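Local coordinates for protein echicetin A-chain (Echis carinatus, PDB 1OZ7) that binds, as the alpha subunit of the snake-venom snaclec echicetin, the platelet receptor GPIbalpha, inhibiting platelet aggregation alone but promoting it when IgM kappa is bound as well, at residues E19-W23 and C117-F123; L69-S73 and S98-V102. All blocks are in the same frame, centred on the assembly; numbering follows the deposited sequence.

Interaction 1 of 2, residues E19-W23 and C117-F123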
loop_
_atom_site.group_PDB
_atom_site.type_symbol
_atom_site.label_atom_id
_atom_site.label_comp_id
_atom_site.label_asym_id
_atom_site.label_seq_id
_atom_site.Cartn_x
_atom_site.Cartn_y
_atom_site.Cartn_z
ATOM N N GLU A 19 22.306 10.180 10.084
ATOM C CA GLU A 19 22.959 10.675 8.875
ATOM C C GLU A 19 22.040 10.406 7.683
ATOM O O GLU A 19 21.988 9.298 7.157
ATOM C CB GLU A 19 24.292 9.955 8.660
ATOM C CG GLU A 19 25.116 9.749 9.928
ATOM C CD GLU A 19 26.335 10.655 10.003
ATOM O OE1 GLU A 19 27.095 10.716 9.010
ATOM O OE2 GLU A 19 26.536 11.295 11.062
ATOM N N PRO A 20 21.300 11.430 7.241
ATOM C CA PRO A 20 20.375 11.302 6.111
ATOM C C PRO A 20 20.978 10.752 4.820
ATOM O O PRO A 20 21.959 11.284 4.299
ATOM C CB PRO A 20 19.850 12.725 5.936
ATOM C CG PRO A 20 19.868 13.260 7.345
ATOM C CD PRO A 20 21.220 12.777 7.835
ATOM N N LYS A 21 20.381 9.678 4.312
ATOM C CA LYS A 21 20.830 9.075 3.067
ATOM C C LYS A 21 19.658 8.475 2.313
ATOM O O LYS A 21 18.532 8.404 2.816
ATOM C CB LYS A 21 21.860 7.960 3.309
ATOM C CG LYS A 21 23.143 8.367 4.034
ATOM C CD LYS A 21 24.172 7.233 3.943
ATOM C CE LYS A 21 25.318 7.394 4.942
ATOM N NZ LYS A 21 26.135 8.626 4.749
ATOM N N THR A 22 19.973 8.036 1.103
ATOM C CA THR A 22 19.071 7.380 0.171
ATOM C C THR A 22 18.947 5.920 0.642
ATOM O O THR A 22 19.853 5.428 1.315
ATOM C CB THR A 22 19.721 7.418 -1.244
ATOM O OG1 THR A 22 19.475 8.687 -1.865
ATOM C CG2 THR A 22 19.197 6.300 -2.118
ATOM N N TRP A 23 17.856 5.226 0.298
ATOM C CA TRP A 23 17.695 3.810 0.697
ATOM C C TRP A 23 18.978 3.092 0.332
ATOM O O TRP A 23 19.634 2.509 1.191
ATOM C CB TRP A 23 16.520 3.149 -0.051
ATOM C CG TRP A 23 16.280 1.601 0.127
ATOM C CD1 TRP A 23 15.131 1.007 0.592
ATOM C CD2 TRP A 23 17.096 0.510 -0.367
ATOM N NE1 TRP A 23 15.168 -0.355 0.399
ATOM C CE2 TRP A 23 16.360 -0.685 -0.186
ATOM C CE3 TRP A 23 18.366 0.429 -0.950
ATOM C CZ2 TRP A 23 16.855 -1.935 -0.572
ATOM C CZ3 TRP A 23 18.856 -0.821 -1.335
ATOM C CH2 TRP A 23 18.100 -1.979 -1.144
ATOM N N CYS A 117 12.416 6.107 -2.518
ATOM C CA CYS A 117 13.746 5.662 -2.142
ATOM C C CYS A 117 14.798 6.748 -2.160
ATOM O O CYS A 117 15.703 6.745 -1.324
ATOM C CB CYS A 117 14.203 4.561 -3.068
ATOM S SG CYS A 117 13.127 3.116 -3.099
ATOM N N GLU A 118 14.690 7.661 -3.123
ATOM C CA GLU A 118 15.654 8.746 -3.274
ATOM C C GLU A 118 15.664 9.739 -2.126
ATOM O O GLU A 118 16.566 10.562 -2.034
ATOM C CB GLU A 118 15.414 9.503 -4.589
ATOM C CG GLU A 118 14.027 10.125 -4.731
ATOM C CD GLU A 118 13.117 9.317 -5.639
ATOM O OE1 GLU A 118 12.965 8.098 -5.404
ATOM O OE2 GLU A 118 12.552 9.905 -6.588
ATOM N N ASN A 119 14.667 9.678 -1.252
ATOM C CA ASN A 119 14.626 10.605 -0.128
ATOM C C ASN A 119 15.730 10.314 0.875
ATOM O O ASN A 119 16.087 9.160 1.104
ATOM C CB ASN A 119 13.274 10.546 0.584
ATOM C CG ASN A 119 12.155 11.129 -0.250
ATOM O OD1 ASN A 119 12.303 12.192 -0.848
ATOM N ND2 ASN A 119 11.021 10.438 -0.286
ATOM N N THR A 120 16.266 11.374 1.468
ATOM C CA THR A 120 17.324 11.253 2.455
ATOM C C THR A 120 16.728 11.232 3.861
ATOM O O THR A 120 16.114 12.202 4.302
ATOM C CB THR A 120 18.313 12.432 2.356
ATOM O OG1 THR A 120 17.602 13.665 2.523
ATOM C CG2 THR A 120 19.012 12.437 1.004
ATOM N N PHE A 121 16.904 10.115 4.560
ATOM C CA PHE A 121 16.390 9.974 5.917
ATOM C C PHE A 121 17.374 9.189 6.773
ATOM O O PHE A 121 18.159 8.385 6.259
ATOM C CB PHE A 121 15.043 9.242 5.914
ATOM C CG PHE A 121 13.901 10.047 5.342
ATOM C CD1 PHE A 121 13.548 11.275 5.891
ATOM C CD2 PHE A 121 13.158 9.560 4.273
ATOM C CE1 PHE A 121 12.476 12.002 5.384
ATOM C CE2 PHE A 121 12.077 10.286 3.758
ATOM C CZ PHE A 121 11.738 11.507 4.313
ATOM N N PRO A 122 17.363 9.424 8.094
ATOM C CA PRO A 122 18.282 8.686 8.964
ATOM C C PRO A 122 17.972 7.203 8.773
ATOM O O PRO A 122 17.030 6.853 8.069
ATOM C CB PRO A 122 17.903 9.176 10.358
ATOM C CG PRO A 122 17.451 10.572 10.106
ATOM C CD PRO A 122 16.597 10.416 8.866
ATOM N N PHE A 123 18.736 6.326 9.407
ATOM C CA PHE A 123 18.476 4.907 9.233
ATOM C C PHE A 123 18.931 4.058 10.405
ATOM O O PHE A 123 19.577 4.554 11.325
ATOM C CB PHE A 123 19.142 4.415 7.942
ATOM C CG PHE A 123 20.615 4.700 7.869
ATOM C CD1 PHE A 123 21.080 6.003 7.693
ATOM C CD2 PHE A 123 21.541 3.664 7.979
ATOM C CE1 PHE A 123 22.444 6.275 7.628
ATOM C CE2 PHE A 123 22.906 3.920 7.916
ATOM C CZ PHE A 123 23.359 5.232 7.740
#

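Interaction 2 of 2, residues L69-S73 and S98-V102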
loop_
_atom_site.group_PDB
_atom_site.type_symbol
_atom_site.label_atom_id
_atom_site.label_comp_id
_atom_site.label_asym_id
_atom_site.label_seq_id
_atom_site.Cartn_x
_atom_site.Cartn_y
_atom_site.Cartn_z
ATOM N N LEU A 69 13.053 -2.674 3.827
ATOM C CA LEU A 69 11.952 -3.257 3.071
ATOM C C LEU A 69 11.955 -2.656 1.668
ATOM O O LEU A 69 11.500 -1.530 1.457
ATOM C CB LEU A 69 10.612 -2.991 3.760
ATOM C CG LEU A 69 9.422 -3.756 3.165
ATOM C CD1 LEU A 69 9.707 -5.250 3.173
ATOM C CD2 LEU A 69 8.168 -3.446 3.962
ATOM N N SER A 70 12.469 -3.421 0.714
ATOM C CA SER A 70 12.566 -2.957 -0.659
ATOM C C SER A 70 11.621 -3.633 -1.640
ATOM O O SER A 70 11.246 -4.800 -1.494
ATOM C CB SER A 70 14.001 -3.116 -1.156
ATOM O OG SER A 70 14.152 -2.590 -2.461
ATOM N N GLU A 71 11.240 -2.863 -2.649
ATOM C CA GLU A 71 10.346 -3.327 -3.685
ATOM C C GLU A 71 11.142 -4.310 -4.535
ATOM O O GLU A 71 12.305 -4.068 -4.833
ATOM C CB GLU A 71 9.884 -2.123 -4.491
ATOM C CG GLU A 71 8.637 -2.357 -5.301
ATOM C CD GLU A 71 8.944 -3.078 -6.573
ATOM O OE1 GLU A 71 9.730 -2.530 -7.381
ATOM O OE2 GLU A 71 8.409 -4.192 -6.763
ATOM N N ARG A 72 10.527 -5.420 -4.922
ATOM C CA ARG A 72 11.233 -6.430 -5.702
ATOM C C ARG A 72 11.207 -6.166 -7.192
ATOM O O ARG A 72 11.872 -6.856 -7.960
ATOM C CB ARG A 72 10.642 -7.810 -5.429
ATOM C CG ARG A 72 10.694 -8.228 -3.972
ATOM C CD ARG A 72 10.037 -9.580 -3.763
ATOM N NE ARG A 72 10.133 -10.010 -2.375
ATOM C CZ ARG A 72 9.593 -11.125 -1.898
ATOM N NH1 ARG A 72 8.909 -11.933 -2.701
ATOM N NH2 ARG A 72 9.737 -11.435 -0.614
ATOM N N SER A 73 10.441 -5.161 -7.597
ATOM C CA SER A 73 10.315 -4.814 -9.006
ATOM C C SER A 73 9.877 -6.037 -9.814
ATOM O O SER A 73 10.494 -6.382 -10.815
ATOM C CB SER A 73 11.645 -4.281 -9.525
ATOM O OG SER A 73 12.080 -3.191 -8.732
ATOM N N SER A 98 7.629 4.921 -5.692
ATOM C CA SER A 98 8.007 4.751 -4.294
ATOM C C SER A 98 8.226 3.262 -4.004
ATOM O O SER A 98 7.310 2.565 -3.577
ATOM C CB SER A 98 6.906 5.300 -3.386
ATOM O OG SER A 98 6.671 6.676 -3.639
ATOM N N GLU A 99 9.441 2.774 -4.240
ATOM C CA GLU A 99 9.736 1.366 -4.004
ATOM C C GLU A 99 10.425 1.132 -2.670
ATOM O O GLU A 99 11.165 0.162 -2.501
ATOM C CB GLU A 99 10.616 0.812 -5.120
ATOM C CG GLU A 99 9.940 0.708 -6.468
ATOM C CD GLU A 99 10.541 1.660 -7.464
ATOM O OE1 GLU A 99 10.198 2.860 -7.422
ATOM O OE2 GLU A 99 11.374 1.213 -8.280
ATOM N N CYS A 100 10.175 2.018 -1.719
ATOM C CA CYS A 100 10.788 1.885 -0.412
ATOM C C CYS A 100 9.808 2.128 0.717
ATOM O O CYS A 100 8.747 2.714 0.524
ATOM C CB CYS A 100 11.981 2.839 -0.292
ATOM S SG CYS A 100 13.384 2.249 -1.283
ATOM N N PHE A 101 10.172 1.639 1.893
ATOM C CA PHE A 101 9.366 1.793 3.091
ATOM C C PHE A 101 10.293 2.303 4.180
ATOM O O PHE A 101 11.479 1.989 4.195
ATOM C CB PHE A 101 8.766 0.449 3.515
ATOM C CG PHE A 101 7.391 0.203 2.976
ATOM C CD1 PHE A 101 6.271 0.672 3.657
ATOM C CD2 PHE A 101 7.210 -0.485 1.782
ATOM C CE1 PHE A 101 4.995 0.460 3.157
ATOM C CE2 PHE A 101 5.936 -0.701 1.275
ATOM C CZ PHE A 101 4.828 -0.229 1.963
ATOM N N VAL A 102 9.745 3.092 5.088
ATOM C CA VAL A 102 10.520 3.625 6.187
ATOM C C VAL A 102 9.602 3.662 7.387
ATOM O O VAL A 102 8.421 3.335 7.266
ATOM C CB VAL A 102 11.005 5.030 5.839
#

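Interaction 1 of 2, residues E19-W23 and C117-F123
K21 and F121 form an antiparallel hydrogen-bonded pair, giving two of the three backbone bonds that link E19-W23 to C117-F123. K21 N donates to F121 O (3.2 Å), standing well above that carbonyl's plane, and F121 N returns a bond to K21 O (2.9 Å). Where the strand gives way to the helix, W23 N points almost straight at C117 O (3.1 Å, 176° at the hydrogen), so the first turn of the helix is tied to the loop before strand 121-127. T22 adds a weak bond from OG1 to E118 O, and its CG2 lies near C117 O; a threonine can thus offer the loop both a hydroxyl and a methyl. T120 CA lies 3.1 Å from K21 O, its C-H directed at that oxygen.

Side-chain packing supplements these bonds. P20 CB rests on T120 CB (3.9 Å). The F123 ring, with CG set between its backbone N and carbonyl carbon (chi1 55°), is swung toward E19-K21; the carbonyl oxygen E19 O sits at its edge, in plane, 3.1 Å from CE1, while K21 CE passes obliquely by CZ (4.0 Å). Lysine suits this place because its methylenes can pack on the phenylalanine before the chain bends to its ammonium end. W23 CB meets C117 CB, and C117 SG makes an oblique sulfur-aromatic contact with the indole's five-membered ring.

Within this C-type lectin-like domain, the contact joins strands 12-21 and 121-127 at the start of helix 23-33. F123 packs against A26, F29 and C30 of that helix, and from strand 64-71 W66 NE1 hydrogen-bonds to K21 O and N119 O.

Interaction 2 of 2, residues L69-S73 and S98-V102
E71, the last residue of strand 64-71, crosses E99, which lies just before strand 100-104. Followed outward, the E71 side chain starts with CB near E99 O and modelled closer to E99 CB than carbons normally pack, a doubtful detail. With CG anti to the backbone N (chi1 -161°), the next carbon lies 3.5 Å from E99 CG, and CD lies 3.9 Å from that same E99 CG. At the tip S73 OG donates to E71 OE1, although the position of this carboxylate is unsure. Glutamate can fill this buried place because its methylenes pack on E99 while the acid group turns to S73.

The backbone link between the two residues is E71 N to E99 O (3.0 Å); farther along, F101 N reaches L69 O only in a weak, bent bond (3.5 Å). Beside it L69 and F101 point the same way, L69 CD2 lying obliquely by F101 CD2 (3.8 Å), a branched chain and a ring that suit a buried position.

The long loop between the segments leaves the domain here, consistent with the loop-swapped dimers of snaclecs. L69-E71 pair with an antiparallel strand of the neighbouring subunit, continuing the sheet across the interface, and F101 meets two aromatic rings of that subunit edge-to-face. Strand 100-104 lies between 64-71 and 112-115, W112 of the latter packs on both L69 and F101, and helix 23-33 lies against the S70 and C100 side.

Overall arrangement
Interaction 2 is nested in the chain loop that interaction 1 closes, and their centres are about 13 Å apart. The disulfide C100-C117 bonds one directly to the other, and the W23 indole of interaction 1 packs against S70 and C100 of interaction 2. Interaction 1 is the more superficial: it joins strands 12-21 and 121-127 through three backbone hydrogen bonds, with F123 as a buried flank. Interaction 2 is partly buried and belongs to the other sheet, with fewer backbone bonds, a buried leucine-phenylalanine contact and two crossing glutamates, over a smaller area beside the neighbouring subunit. Strand 64-71 serves both: it supplies W66 to interaction 1 and L69-E71 to interaction 2.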